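Local atomic coordinates of transcription factor GAMBIF1 (Anopheles gambiae, PDB entry 1BVO), a protein that probably binds DNA sequence-specifically and activates RNA polymerase II transcription as a Rel-family factor, this chain being its specificity domain. Residues F16-E21 / I102-K107; H69-V74 / I138-V143. One frame throughout, in Å; residues are numbered along the deposited sequence.

Contact 1: F16-E21 / I102-K107; sequences FRYECE and IQCVKK. With nucleotides of chain B; nucleotides of chain A.
Ile102 and Phe16 lie side by side, their side chains pointing the same way, and the CG2 methyl of Ile102 stands over the centre of the Phe16 ring, 4.0 Å from its centroid, as a CH-pi contact. The Ile102 carbonyl takes the first of two backbone bonds, from Arg17 N (3.2 Å, N-H...O 160°). Gln103, bridged to Arg17, turns its CB away but brings its extended side chain back past Glu19. Cys104 carries the middle of the contact. Its N donates to Arg17 O at 2.9 Å. With chi1 at 56°, between backbone N and carbonyl carbon, SG sits over the centre of the Tyr18 ring, 3.6 Å from the centroid. The opposite face of that ring meets a deoxyribose C2' of DNA position 9, modelled in the same place as DA9 of chain B and DT9 of chain A, so the ring is sandwiched between sulfur and sugar. Lys106 comes at the ring edge, its CB 3.5 Å from Tyr18 CE2, while NZ leads away to a phosphate, OP1 of DT10 of chain A (2.7 Å). Lys107 N donates to OP1 of the position-9 phosphate, whose OP2 lies beside Tyr18 OH. In 16-21, Glu21 accepts from Tyr18 N through OE1 (3.2 Å), and through OE2 from both a cytosine N4 and Arg17 NH1, the latter a salt bridge (2.8 Å) that lies near the guanidinium plane. This probably fixes the rotation of that guanidinium, whose NH2 bonds N7 of a guanine base. Residues 16-21 thus form the heart of the base-reading recognition loop of the Rel homology DNA-binding domain, with 102-107 behind it as a phosphate-binding support.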
loop_
_atom_site.group_PDB
_atom_site.type_symbol
_atom_site.label_atom_id
_atom_site.label_comp_id
_atom_site.label_asym_id
_atom_site.label_seq_id
_atom_site.Cartn_x
_atom_site.Cartn_y
_atom_site.Cartn_z
ATOM N N PHE C 16 16.755 -1.482 0.919
ATOM C CA PHE C 16 16.181 -1.153 -0.374
ATOM C C PHE C 16 15.051 -0.189 -0.034
ATOM O O PHE C 16 14.350 -0.364 0.982
ATOM C CB PHE C 16 15.584 -2.411 -1.036
ATOM C CG PHE C 16 16.582 -3.516 -1.322
ATOM C CD1 PHE C 16 17.916 -3.417 -0.931
ATOM C CD2 PHE C 16 16.166 -4.673 -1.967
ATOM C CE1 PHE C 16 18.819 -4.467 -1.185
ATOM C CE2 PHE C 16 17.047 -5.722 -2.224
ATOM C CZ PHE C 16 18.381 -5.623 -1.830
ATOM N N ARG C 17 14.849 0.821 -0.868
ATOM C CA ARG C 17 13.798 1.777 -0.582
ATOM C C ARG C 17 12.751 1.794 -1.673
ATOM O O ARG C 17 13.062 1.508 -2.834
ATOM C CB ARG C 17 14.414 3.165 -0.348
ATOM C CG ARG C 17 15.432 3.189 0.794
ATOM C CD ARG C 17 14.829 3.688 2.110
ATOM N NE ARG C 17 15.798 3.556 3.185
ATOM C CZ ARG C 17 15.542 3.744 4.469
ATOM N NH1 ARG C 17 14.340 4.085 4.881
ATOM N NH2 ARG C 17 16.510 3.550 5.354
ATOM N N TYR C 18 11.495 2.016 -1.286
ATOM C CA TYR C 18 10.398 2.077 -2.245
ATOM C C TYR C 18 10.345 3.485 -2.801
ATOM O O TYR C 18 10.772 4.435 -2.147
ATOM C CB TYR C 18 9.041 1.775 -1.589
ATOM C CG TYR C 18 8.878 0.356 -1.075
ATOM C CD1 TYR C 18 9.439 -0.028 0.135
ATOM C CD2 TYR C 18 8.167 -0.605 -1.805
ATOM C CE1 TYR C 18 9.314 -1.320 0.610
ATOM C CE2 TYR C 18 8.035 -1.911 -1.328
ATOM C CZ TYR C 18 8.617 -2.256 -0.118
ATOM O OH TYR C 18 8.534 -3.526 0.396
ATOM N N GLU C 19 9.814 3.610 -4.012
ATOM C CA GLU C 19 9.666 4.897 -4.677
ATOM C C GLU C 19 8.882 5.836 -3.758
ATOM O O GLU C 19 9.216 7.017 -3.612
ATOM C CB GLU C 19 8.930 4.697 -6.003
ATOM C CG GLU C 19 8.881 5.919 -6.888
ATOM C CD GLU C 19 8.377 5.610 -8.294
ATOM O OE1 GLU C 19 7.984 4.444 -8.562
ATOM O OE2 GLU C 19 8.377 6.539 -9.139
ATOM N N CYS C 20 7.911 5.263 -3.053
ATOM C CA CYS C 20 7.073 6.014 -2.120
ATOM C C CYS C 20 7.871 6.641 -0.973
ATOM O O CYS C 20 7.332 7.461 -0.232
ATOM C CB CYS C 20 6.006 5.100 -1.516
ATOM S SG CYS C 20 6.648 4.109 -0.143
ATOM N N GLU C 21 9.122 6.223 -0.787
ATOM C CA GLU C 21 9.935 6.776 0.297
ATOM C C GLU C 21 10.671 8.057 -0.069
ATOM O O GLU C 21 11.229 8.725 0.811
ATOM C CB GLU C 21 10.918 5.737 0.834
ATOM C CG GLU C 21 10.347 4.898 1.959
ATOM C CD GLU C 21 11.331 3.879 2.490
ATOM O OE1 GLU C 21 11.578 2.877 1.790
ATOM O OE2 GLU C 21 11.862 4.069 3.609
ATOM N N ILE C 102 19.476 0.704 -4.569
ATOM C CA ILE C 102 18.460 -0.213 -5.042
ATOM C C ILE C 102 17.095 0.236 -4.581
ATOM O O ILE C 102 16.846 0.402 -3.381
ATOM C CB ILE C 102 18.803 -1.639 -4.596
ATOM C CG1 ILE C 102 20.171 -2.000 -5.158
ATOM C CG2 ILE C 102 17.778 -2.633 -5.107
ATOM C CD1 ILE C 102 20.754 -3.233 -4.573
ATOM N N GLN C 103 16.259 0.554 -5.560
ATOM C CA GLN C 103 14.900 0.993 -5.303
ATOM C C GLN C 103 13.997 -0.175 -5.631
ATOM O O GLN C 103 13.852 -0.583 -6.789
ATOM C CB GLN C 103 14.544 2.197 -6.162
ATOM C CG GLN C 103 13.375 3.001 -5.638
ATOM C CD GLN C 103 13.384 4.426 -6.152
ATOM O OE1 GLN C 103 12.825 4.712 -7.216
ATOM N NE2 GLN C 103 14.031 5.330 -5.405
ATOM N N CYS C 104 13.405 -0.734 -4.593
ATOM C CA CYS C 104 12.557 -1.886 -4.748
ATOM C C CYS C 104 11.143 -1.612 -5.187
ATOM O O CYS C 104 10.423 -0.800 -4.609
ATOM C CB CYS C 104 12.510 -2.673 -3.453
ATOM S SG CYS C 104 11.977 -1.649 -2.110
ATOM N N VAL C 105 10.752 -2.339 -6.219
ATOM C CA VAL C 105 9.408 -2.255 -6.719
ATOM C C VAL C 105 8.648 -3.172 -5.793
ATOM O O VAL C 105 9.173 -4.206 -5.382
ATOM C CB VAL C 105 9.274 -2.888 -8.081
ATOM C CG1 VAL C 105 8.123 -2.274 -8.804
ATOM C CG2 VAL C 105 10.552 -2.766 -8.871
ATOM N N LYS C 106 7.399 -2.827 -5.519
ATOM C CA LYS C 106 6.528 -3.627 -4.656
ATOM C C LYS C 106 5.684 -4.547 -5.567
ATOM O O LYS C 106 5.459 -4.212 -6.740
ATOM C CB LYS C 106 5.645 -2.692 -3.819
ATOM C CG LYS C 106 4.905 -1.636 -4.615
ATOM C CD LYS C 106 3.981 -0.795 -3.736
ATOM C CE LYS C 106 3.006 0.016 -4.615
ATOM N NZ LYS C 106 1.830 0.530 -3.854
ATOM N N LYS C 107 5.188 -5.668 -5.027
ATOM C CA LYS C 107 4.409 -6.649 -5.806
ATOM C C LYS C 107 3.431 -6.090 -6.844
ATOM O O LYS C 107 3.516 -6.439 -8.023
ATOM C CB LYS C 107 3.700 -7.677 -4.899
ATOM C CG LYS C 107 4.647 -8.763 -4.301
ATOM C CD LYS C 107 3.929 -9.867 -3.477
ATOM C CE LYS C 107 4.914 -10.655 -2.577
ATOM N NZ LYS C 107 5.585 -9.845 -1.473
ATOM P P DA B 9 5.780 -5.099 -1.139
ATOM O OP1 DA B 9 4.943 -5.317 -2.350
ATOM O OP2 DA B 9 7.245 -5.321 -1.208
ATOM O "O5'" DA B 9 5.400 -3.695 -0.520
ATOM C "C5'" DA B 9 4.027 -3.375 -0.427
ATOM C "C4'" DA B 9 3.830 -2.134 0.410
ATOM O "O4'" DA B 9 4.226 -2.396 1.769
ATOM C "C3'" DA B 9 4.583 -0.893 -0.049
ATOM O "O3'" DA B 9 3.591 0.108 -0.313
ATOM C "C2'" DA B 9 5.501 -0.559 1.130
ATOM C "C1'" DA B 9 4.869 -1.265 2.322
ATOM N N9 DA B 9 5.798 -1.770 3.332
ATOM C C8 DA B 9 6.909 -2.552 3.126
ATOM N N7 DA B 9 7.535 -2.885 4.236
ATOM C C5 DA B 9 6.782 -2.270 5.230
ATOM C C6 DA B 9 6.926 -2.233 6.626
ATOM N N6 DA B 9 7.918 -2.843 7.275
ATOM N N1 DA B 9 6.018 -1.544 7.326
ATOM C C2 DA B 9 5.028 -0.916 6.658
ATOM N N3 DA B 9 4.800 -0.874 5.357
ATOM C C4 DA B 9 5.714 -1.577 4.688
ATOM P P DT A 9 5.762 -5.109 -1.010
ATOM O OP1 DT A 9 5.001 -5.378 -2.250
ATOM O OP2 DT A 9 7.231 -5.279 -1.009
ATOM O "O5'" DT A 9 5.358 -3.656 -0.523
ATOM C "C5'" DT A 9 3.994 -3.381 -0.264
ATOM C "C4'" DT A 9 3.834 -2.137 0.568
ATOM O "O4'" DT A 9 4.223 -2.362 1.947
ATOM C "C3'" DT A 9 4.591 -0.902 0.090
ATOM O "O3'" DT A 9 3.607 0.092 -0.178
ATOM C "C2'" DT A 9 5.502 -0.555 1.271
ATOM C "C1'" DT A 9 4.778 -1.168 2.460
ATOM N N1 DT A 9 5.575 -1.521 3.679
ATOM C C2 DT A 9 5.150 -1.046 4.922
ATOM O O2 DT A 9 4.204 -0.293 5.070
ATOM N N3 DT A 9 5.891 -1.474 5.990
ATOM C C4 DT A 9 6.999 -2.286 5.958
ATOM O O4 DT A 9 7.550 -2.611 7.022
ATOM C C5 DT A 9 7.420 -2.699 4.633
ATOM C C7 DT A 9 8.660 -3.531 4.494
ATOM C C6 DT A 9 6.689 -2.309 3.580
ATOM P P DT A 10 4.031 1.503 -0.805
ATOM O OP1 DT A 10 3.073 1.816 -1.894
ATOM O OP2 DT A 10 5.484 1.514 -1.093
ATOM O "O5'" DT A 10 3.722 2.475 0.403
ATOM C "C5'" DT A 10 4.114 2.082 1.702
ATOM C "C4'" DT A 10 3.464 2.963 2.728
ATOM O "O4'" DT A 10 3.856 2.455 4.016
ATOM C "C3'" DT A 10 3.918 4.421 2.688
ATOM O "O3'" DT A 10 2.785 5.257 2.926
ATOM C "C2'" DT A 10 5.027 4.496 3.733
ATOM C "C1'" DT A 10 4.756 3.334 4.676
ATOM N N1 DT A 10 5.958 2.545 5.001
ATOM C C2 DT A 10 6.243 2.263 6.328
ATOM O O2 DT A 10 5.558 2.664 7.258
ATOM N N3 DT A 10 7.369 1.492 6.526
ATOM C C4 DT A 10 8.220 0.995 5.555
ATOM O O4 DT A 10 9.194 0.306 5.883
ATOM C C5 DT A 10 7.868 1.346 4.190
ATOM C C7 DT A 10 8.739 0.865 3.077
ATOM C C6 DT A 10 6.772 2.091 3.983
#

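Contact 2: H69-V74 / I138-V143; sequences HPHNLV and IDLNAV
His69 plugs into the turn 138-141 that leads into strand 142-152 of the immunoglobulin-like Rel domain, packing the segment before strand 72-74 against it. CG stands anti to the backbone N (chi1 -171°), which starts the ring toward 138-143; NE2 donates to Asp139 O (3.0 Å, N-H...O 160°), in the ring plane but above the carbonyl plane. Methyls cover both ring faces, each offset toward the rim: Val143 CG1 at 3.5 Å from the centroid on one side, Ile138 CG2 at 4.2 Å on the other. Pro70 and Ile138 meet tip to tip, CD to CG2 at 3.8 Å, and Leu140 CD2 lies 3.8 Å from Pro70 CG. The edge of the His71 ring faces the same turn, with CE1 3.2 Å from Leu140 O, while His69 CE1 stands over the centre of its face. Asp139 OD1 accepts from Asn141 N in an Asx turn, and its OD2 pairs with Lys61. Behind 69-71, Arg117 of helix 107-120 bonds the carbonyls of His69 and His71. Because His69 ND1 accepts from His71 N (3.2 Å) while NE2 donates, the buried ring is held at both nitrogens, consistent with a neutral imidazole protonated on NE2.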
loop_
_atom_site.group_PDB
_atom_site.type_symbol
_atom_site.label_atom_id
_atom_site.label_comp_id
_atom_site.label_asym_id
_atom_site.label_seq_id
_atom_site.Cartn_x
_atom_site.Cartn_y
_atom_site.Cartn_z
ATOM N N HIS C 69 15.467 -8.453 -12.946
ATOM C CA HIS C 69 14.807 -8.372 -11.676
ATOM C C HIS C 69 14.134 -7.031 -11.744
ATOM O O HIS C 69 14.762 -6.039 -12.102
ATOM C CB HIS C 69 15.810 -8.408 -10.535
ATOM C CG HIS C 69 15.165 -8.540 -9.192
ATOM N ND1 HIS C 69 14.167 -7.686 -8.778
ATOM C CD2 HIS C 69 15.318 -9.458 -8.219
ATOM C CE1 HIS C 69 13.730 -8.083 -7.592
ATOM N NE2 HIS C 69 14.407 -9.155 -7.233
ATOM N N PRO C 70 12.862 -6.964 -11.331
ATOM C CA PRO C 70 12.059 -5.728 -11.344
ATOM C C PRO C 70 12.709 -4.502 -10.716
ATOM O O PRO C 70 12.602 -3.395 -11.246
ATOM C CB PRO C 70 10.785 -6.132 -10.590
ATOM C CG PRO C 70 11.243 -7.283 -9.733
ATOM C CD PRO C 70 12.101 -8.059 -10.708
ATOM N N HIS C 71 13.386 -4.708 -9.592
ATOM C CA HIS C 71 14.022 -3.603 -8.894
ATOM C C HIS C 71 14.868 -2.659 -9.759
ATOM O O HIS C 71 15.550 -3.092 -10.694
ATOM C CB HIS C 71 14.763 -4.132 -7.676
ATOM C CG HIS C 71 13.850 -4.682 -6.627
ATOM N ND1 HIS C 71 14.302 -5.313 -5.502
ATOM C CD2 HIS C 71 12.500 -4.639 -6.530
ATOM C CE1 HIS C 71 13.266 -5.633 -4.725
ATOM N NE2 HIS C 71 12.167 -5.230 -5.332
ATOM N N ASN C 72 14.707 -1.359 -9.512
ATOM C CA ASN C 72 15.424 -0.334 -10.261
ATOM C C ASN C 72 16.666 0.100 -9.512
ATOM O O ASN C 72 16.689 0.097 -8.268
ATOM C CB ASN C 72 14.536 0.891 -10.474
ATOM C CG ASN C 72 13.227 0.559 -11.137
ATOM O OD1 ASN C 72 13.176 -0.175 -12.133
ATOM N ND2 ASN C 72 12.148 1.072 -10.571
ATOM N N LEU C 73 17.699 0.444 -10.266
ATOM C CA LEU C 73 18.924 0.936 -9.677
ATOM C C LEU C 73 18.894 2.429 -9.876
ATOM O O LEU C 73 18.628 2.905 -10.977
ATOM C CB LEU C 73 20.140 0.380 -10.387
ATOM C CG LEU C 73 20.533 -1.032 -9.985
ATOM C CD1 LEU C 73 21.833 -1.421 -10.676
ATOM C CD2 LEU C 73 20.707 -1.096 -8.482
ATOM N N VAL C 74 19.057 3.173 -8.799
ATOM C CA VAL C 74 19.056 4.612 -8.913
ATOM C C VAL C 74 20.416 5.064 -8.416
ATOM O O VAL C 74 21.074 4.343 -7.667
ATOM C CB VAL C 74 17.890 5.220 -8.108
ATOM C CG1 VAL C 74 16.562 4.730 -8.683
ATOM C CG2 VAL C 74 17.998 4.852 -6.651
ATOM N N ILE C 138 9.194 -14.283 -8.189
ATOM C CA ILE C 138 10.372 -13.442 -8.038
ATOM C C ILE C 138 10.608 -13.037 -6.597
ATOM O O ILE C 138 9.739 -12.403 -5.982
ATOM C CB ILE C 138 10.221 -12.179 -8.880
ATOM C CG1 ILE C 138 9.838 -12.570 -10.302
ATOM C CG2 ILE C 138 11.505 -11.358 -8.856
ATOM C CD1 ILE C 138 9.393 -11.416 -11.145
ATOM N N ASP C 139 11.784 -13.348 -6.067
ATOM C CA ASP C 139 12.093 -12.979 -4.701
ATOM C C ASP C 139 12.455 -11.494 -4.610
ATOM O O ASP C 139 13.540 -11.060 -5.028
ATOM C CB ASP C 139 13.232 -13.826 -4.177
ATOM C CG ASP C 139 13.610 -13.479 -2.734
ATOM O OD1 ASP C 139 12.911 -12.649 -2.092
ATOM O OD2 ASP C 139 14.600 -14.044 -2.237
ATOM N N LEU C 140 11.559 -10.709 -4.019
ATOM C CA LEU C 140 11.781 -9.276 -3.884
ATOM C C LEU C 140 12.699 -8.865 -2.733
ATOM O O LEU C 140 12.715 -7.690 -2.339
ATOM C CB LEU C 140 10.448 -8.541 -3.776
ATOM C CG LEU C 140 9.542 -8.747 -4.987
ATOM C CD1 LEU C 140 8.300 -7.913 -4.838
ATOM C CD2 LEU C 140 10.284 -8.390 -6.266
ATOM N N ASN C 141 13.507 -9.795 -2.241
ATOM C CA ASN C 141 14.428 -9.491 -1.156
ATOM C C ASN C 141 15.866 -9.778 -1.479
ATOM O O ASN C 141 16.741 -9.693 -0.616
ATOM C CB ASN C 141 14.044 -10.248 0.092
ATOM C CG ASN C 141 13.212 -9.415 1.009
ATOM O OD1 ASN C 141 12.053 -9.091 0.691
ATOM N ND2 ASN C 141 13.804 -9.011 2.147
ATOM N N ALA C 142 16.114 -10.117 -2.731
ATOM C CA ALA C 142 17.462 -10.416 -3.153
ATOM C C ALA C 142 17.584 -10.088 -4.624
ATOM O O ALA C 142 16.619 -10.176 -5.388
ATOM C CB ALA C 142 17.782 -11.870 -2.905
ATOM N N VAL C 143 18.787 -9.676 -4.990
ATOM C CA VAL C 143 19.086 -9.311 -6.355
ATOM C C VAL C 143 20.561 -9.515 -6.536
ATOM O O VAL C 143 21.275 -9.871 -5.609
ATOM C CB VAL C 143 18.904 -7.790 -6.595
ATOM C CG1 VAL C 143 17.444 -7.399 -6.575
ATOM C CG2 VAL C 143 19.678 -7.016 -5.527
#

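How the contacts relate
The two contacts share one small antiparallel sheet: strand 101-103 enters contact 1, and strand 72-74 directly follows the residues 69-71 that make contact 2; Gln103 N to Asn72 O ties the strands. Their centres are 9 Å apart, and His71 bridges them, packing on Cys104 and reaching Val105 O through NE2 in a weak hydrogen bond. Both are largely buried. Contact 1 is covered partly by DNA and combines a backbone bridge and ring packing with charged groups turned to phosphates and bases. Contact 2 lies deeper, aliphatic groups surrounding an imidazole; helix 107-120 packs beside it. Through His71 and the strand pair, residues 102-105 rest on the 69-74 segment that contact 2 fastens to the start of strand 142-152.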